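Local atomic coordinates of lysozyme (Asticcacaulis excentricus, PDB entry 6H9D), a protein that probably binds or cleaves peptidoglycan glycan strands as the phage-type lysozyme (muramidase) domain of SpmX, a protein linked to cell morphogenesis and stalk synthesis. Residues Y36-S41 with L56-D60. Numbering follows the deposited sequence.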
ATOM      1  N   TYR A  36     -10.989  -4.310   5.138  1.00 30.22           N
ATOM      2  CA  TYR A  36     -10.244  -4.012   3.929  1.00 31.12           C
ATOM      3  C   TYR A  36      -9.107  -5.024   3.749  1.00 32.87           C
ATOM      4  O   TYR A  36      -7.953  -4.671   3.842  1.00 37.20           O
ATOM      5  CB  TYR A  36      -9.694  -2.586   3.996  1.00 36.43           C
ATOM      6  CG  TYR A  36     -10.758  -1.534   4.168  1.00 35.06           C
ATOM      7  CD1 TYR A  36     -11.652  -1.235   3.149  1.00 39.76           C
ATOM      8  CD2 TYR A  36     -10.878  -0.848   5.358  1.00 30.58           C
ATOM      9  CE1 TYR A  36     -12.647  -0.287   3.322  1.00 43.90           C
ATOM     10  CE2 TYR A  36     -11.858   0.105   5.546  1.00 36.46           C
ATOM     11  CZ  TYR A  36     -12.760   0.370   4.534  1.00 36.26           C
ATOM     12  OH  TYR A  36     -13.696   1.332   4.735  1.00 42.09           O
ATOM     13  N   GLY A  37      -9.476  -6.288   3.585  1.00 31.56           N
ATOM     14  CA  GLY A  37      -8.525  -7.389   3.365  1.00 31.05           C
ATOM     15  C   GLY A  37      -7.802  -7.816   4.624  1.00 35.51           C
ATOM     16  O   GLY A  37      -6.733  -8.354   4.502  1.00 33.30           O
ATOM     17  N   HIS A  38      -8.394  -7.584   5.789  1.00 37.04           N
ATOM     18  CA  HIS A  38      -7.747  -7.942   7.076  1.00 32.09           C
ATOM     19  C   HIS A  38      -7.900  -9.438   7.360  1.00 34.62           C
ATOM     20  O   HIS A  38      -8.980  -9.946   7.144  1.00 32.68           O
ATOM     21  CB  HIS A  38      -8.284  -7.081   8.215  1.00 29.96           C
ATOM     22  CG  HIS A  38      -7.722  -7.469   9.534  1.00 33.66           C
ATOM     23  ND1 HIS A  38      -6.511  -7.044   9.958  1.00 30.65           N
ATOM     24  CD2 HIS A  38      -8.169  -8.298  10.484  1.00 31.08           C
ATOM     25  CE1 HIS A  38      -6.259  -7.555  11.126  1.00 29.62           C
ATOM     26  NE2 HIS A  38      -7.243  -8.316  11.460  1.00 32.85           N
ATOM     27  N   THR A  39      -6.858 -10.081   7.880  1.00 30.81           N
ATOM     28  CA  THR A  39      -6.945 -11.530   8.153  1.00 30.90           C
ATOM     29  C   THR A  39      -6.419 -11.927   9.535  1.00 35.80           C
ATOM     30  O   THR A  39      -6.981 -12.807  10.105  1.00 30.02           O
ATOM     31  CB  THR A  39      -6.133 -12.322   7.126  1.00 33.78           C
ATOM     32  OG1 THR A  39      -4.790 -11.863   7.173  1.00 31.52           O
ATOM     33  CG2 THR A  39      -6.673 -12.211   5.718  1.00 37.36           C
ATOM     34  N   PHE A  40      -5.377 -11.275  10.030  1.00 30.07           N
ATOM     35  CA  PHE A  40      -4.694 -11.745  11.265  1.00 30.09           C
ATOM     36  C   PHE A  40      -5.635 -11.972  12.454  1.00 30.17           C
ATOM     37  O   PHE A  40      -5.409 -12.932  13.142  1.00 30.51           O
ATOM     38  CB  PHE A  40      -3.382 -11.001  11.507  1.00 28.52           C
ATOM     39  CG  PHE A  40      -3.475  -9.668  12.193  1.00 26.22           C
ATOM     40  CD1 PHE A  40      -3.848  -9.577  13.516  1.00 27.66           C
ATOM     41  CD2 PHE A  40      -3.135  -8.506  11.533  1.00 28.81           C
ATOM     42  CE1 PHE A  40      -3.892  -8.351  14.153  1.00 27.60           C
ATOM     43  CE2 PHE A  40      -3.188  -7.283  12.174  1.00 28.90           C
ATOM     44  CZ  PHE A  40      -3.572  -7.207  13.482  1.00 30.38           C
ATOM     45  N   SER A  41      -6.627 -11.113  12.673  1.00 26.80           N
ATOM     46  CA  SER A  41      -7.579 -11.314  13.795  1.00 30.24           C
ATOM     47  C   SER A  41      -9.000 -11.567  13.266  1.00 31.27           C
ATOM     48  O   SER A  41      -9.918 -11.557  14.062  1.00 30.92           O
ATOM     49  CB  SER A  41      -7.543 -10.173  14.756  1.00 27.39           C
ATOM     50  OG  SER A  41      -8.117  -9.019  14.188  1.00 29.41           O
ATOM     51  N   LEU A  56      -8.615  -1.863  11.781  1.00 26.45           N
ATOM     52  CA  LEU A  56      -7.917  -3.058  11.344  1.00 26.36           C
ATOM     53  C   LEU A  56      -6.935  -2.744  10.209  1.00 29.36           C
ATOM     54  O   LEU A  56      -5.848  -3.317  10.149  1.00 32.79           O
ATOM     55  CB  LEU A  56      -8.939  -4.117  10.916  1.00 28.19           C
ATOM     56  CG  LEU A  56      -9.864  -4.610  12.034  1.00 30.98           C
ATOM     57  CD1 LEU A  56     -10.979  -5.456  11.464  1.00 39.25           C
ATOM     58  CD2 LEU A  56      -9.087  -5.396  13.079  1.00 30.89           C
ATOM     59  N   LEU A  57      -7.319  -1.857   9.294  1.00 28.35           N
ATOM     60  CA  LEU A  57      -6.435  -1.466   8.202  1.00 29.93           C
ATOM     61  C   LEU A  57      -5.192  -0.794   8.811  1.00 29.15           C
ATOM     62  O   LEU A  57      -4.075  -1.090   8.396  1.00 26.55           O
ATOM     63  CB  LEU A  57      -7.183  -0.563   7.203  1.00 27.56           C
ATOM     64  CG  LEU A  57      -6.320   0.114   6.129  1.00 29.63           C
ATOM     65  CD1 LEU A  57      -5.589  -0.917   5.273  1.00 33.99           C
ATOM     66  CD2 LEU A  57      -7.159   1.029   5.258  1.00 33.11           C
ATOM     67  N   ARG A  58      -5.371   0.045   9.841  1.00 32.70           N
ATOM     68  CA  ARG A  58      -4.222   0.721  10.461  1.00 31.65           C
ATOM     69  C   ARG A  58      -3.314  -0.319  11.125  1.00 32.57           C
ATOM     70  O   ARG A  58      -2.110  -0.147  11.132  1.00 30.35           O
ATOM     71  CB  ARG A  58      -4.684   1.816  11.430  1.00 29.45           C
ATOM     72  CG  ARG A  58      -5.325   3.010  10.731  1.00 32.06           C
ATOM     73  CD  ARG A  58      -6.137   3.901  11.660  1.00 32.11           C
ATOM     74  NE  ARG A  58      -6.620   5.104  10.984  1.00 35.31           N
ATOM     75  CZ  ARG A  58      -5.921   6.238  10.908  1.00 36.54           C
ATOM     76  NH1 ARG A  58      -4.710   6.287  11.426  1.00 27.98           N
ATOM     77  NH2 ARG A  58      -6.432   7.302  10.317  1.00 28.94           N
ATOM     78  N   PHE A  59      -3.879  -1.417  11.645  1.00 28.92           N
ATOM     79  CA  PHE A  59      -3.030  -2.517  12.160  1.00 28.59           C
ATOM     80  C   PHE A  59      -2.198  -3.118  11.028  1.00 29.14           C
ATOM     81  O   PHE A  59      -1.021  -3.315  11.156  1.00 30.60           O
ATOM     82  CB  PHE A  59      -3.848  -3.638  12.792  1.00 27.32           C
ATOM     83  CG  PHE A  59      -4.575  -3.292  14.066  1.00 33.62           C
ATOM     84  CD1 PHE A  59      -4.171  -2.229  14.863  1.00 38.27           C
ATOM     85  CD2 PHE A  59      -5.651  -4.061  14.481  1.00 36.30           C
ATOM     86  CE1 PHE A  59      -4.856  -1.922  16.029  1.00 40.92           C
ATOM     87  CE2 PHE A  59      -6.324  -3.759  15.654  1.00 33.36           C
ATOM     88  CZ  PHE A  59      -5.913  -2.710  16.437  1.00 34.88           C
ATOM     89  N   ASP A  60      -2.841  -3.394   9.889  1.00 29.36           N
ATOM     90  CA  ASP A  60      -2.182  -4.032   8.755  1.00 29.14           C
ATOM     91  C   ASP A  60      -1.085  -3.097   8.205  1.00 26.58           C
ATOM     92  O   ASP A  60      -0.131  -3.544   7.589  1.00 30.32           O
ATOM     93  CB  ASP A  60      -3.220  -4.446   7.705  1.00 29.70           C
ATOM     94  CG  ASP A  60      -4.095  -5.615   8.152  1.00 35.67           C
ATOM     95  OD1 ASP A  60      -3.604  -6.437   8.943  1.00 32.18           O
ATOM     96  OD2 ASP A  60      -5.278  -5.677   7.743  1.00 33.33           O
TER
HETATM   97  O   HOH W   1      -7.095  -4.303   6.617  1.00 29.18           O
HETATM   98  O   HOH W   2      -4.075  -9.002   8.450  1.00 32.74           O
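His38 and Asp60 carry this contact through a histidine-carboxylate hydrogen bond: His38 ND1 donates to Asp60 OD2 over 2.9 Å, with an N-H...O angle of 150°. The acceptor lies close to the imidazole plane, and the donor reaches it on the syn side of the carboxylate, somewhat out of the carboxylate plane; the two planes differ by 25°. With CG anti to the backbone N (chi1 176°), the His38 ring extends toward the helix and presents one face to Leu56, whose CD2 makes a CH-pi contact 4.0 Å from the ring centroid. The other ring nitrogen turns back on its own loop: Ser41 N donates to His38 NE2 from well out of the ring plane, and Ser41 OG shares a hydrogen bond with the same nitrogen at 2.9 Å. Held at both nitrogens, the imidazole has little freedom to rotate. A water joins Asp60 OD1 to Thr39 N, tying the acid to the loop backbone just after His38; a second bridge, from Asp60 OD2 to Tyr36 O, is doubtful because its leg to OD2 is suspiciously short. Phe40 stands nearly perpendicular to the carboxylate, its edge beside Asp60 OD1 (CD2 to OD1 3.3 Å), while its CZ rests on Phe59 CB at 3.6 Å. At the other end, Tyr36 CD2 packs against Leu57 CB at 4.1 Å. The loop leaving the antiparallel hairpin 24-26/32-35 is thereby fastened to the long helix 50-71, consistent with the small beta-containing lobe of phage-type lysozymes; Leu56 also touches Ile34 of strand 32-35, and Tyr36 and Leu57 both pack on Lys15 of helix 8-16.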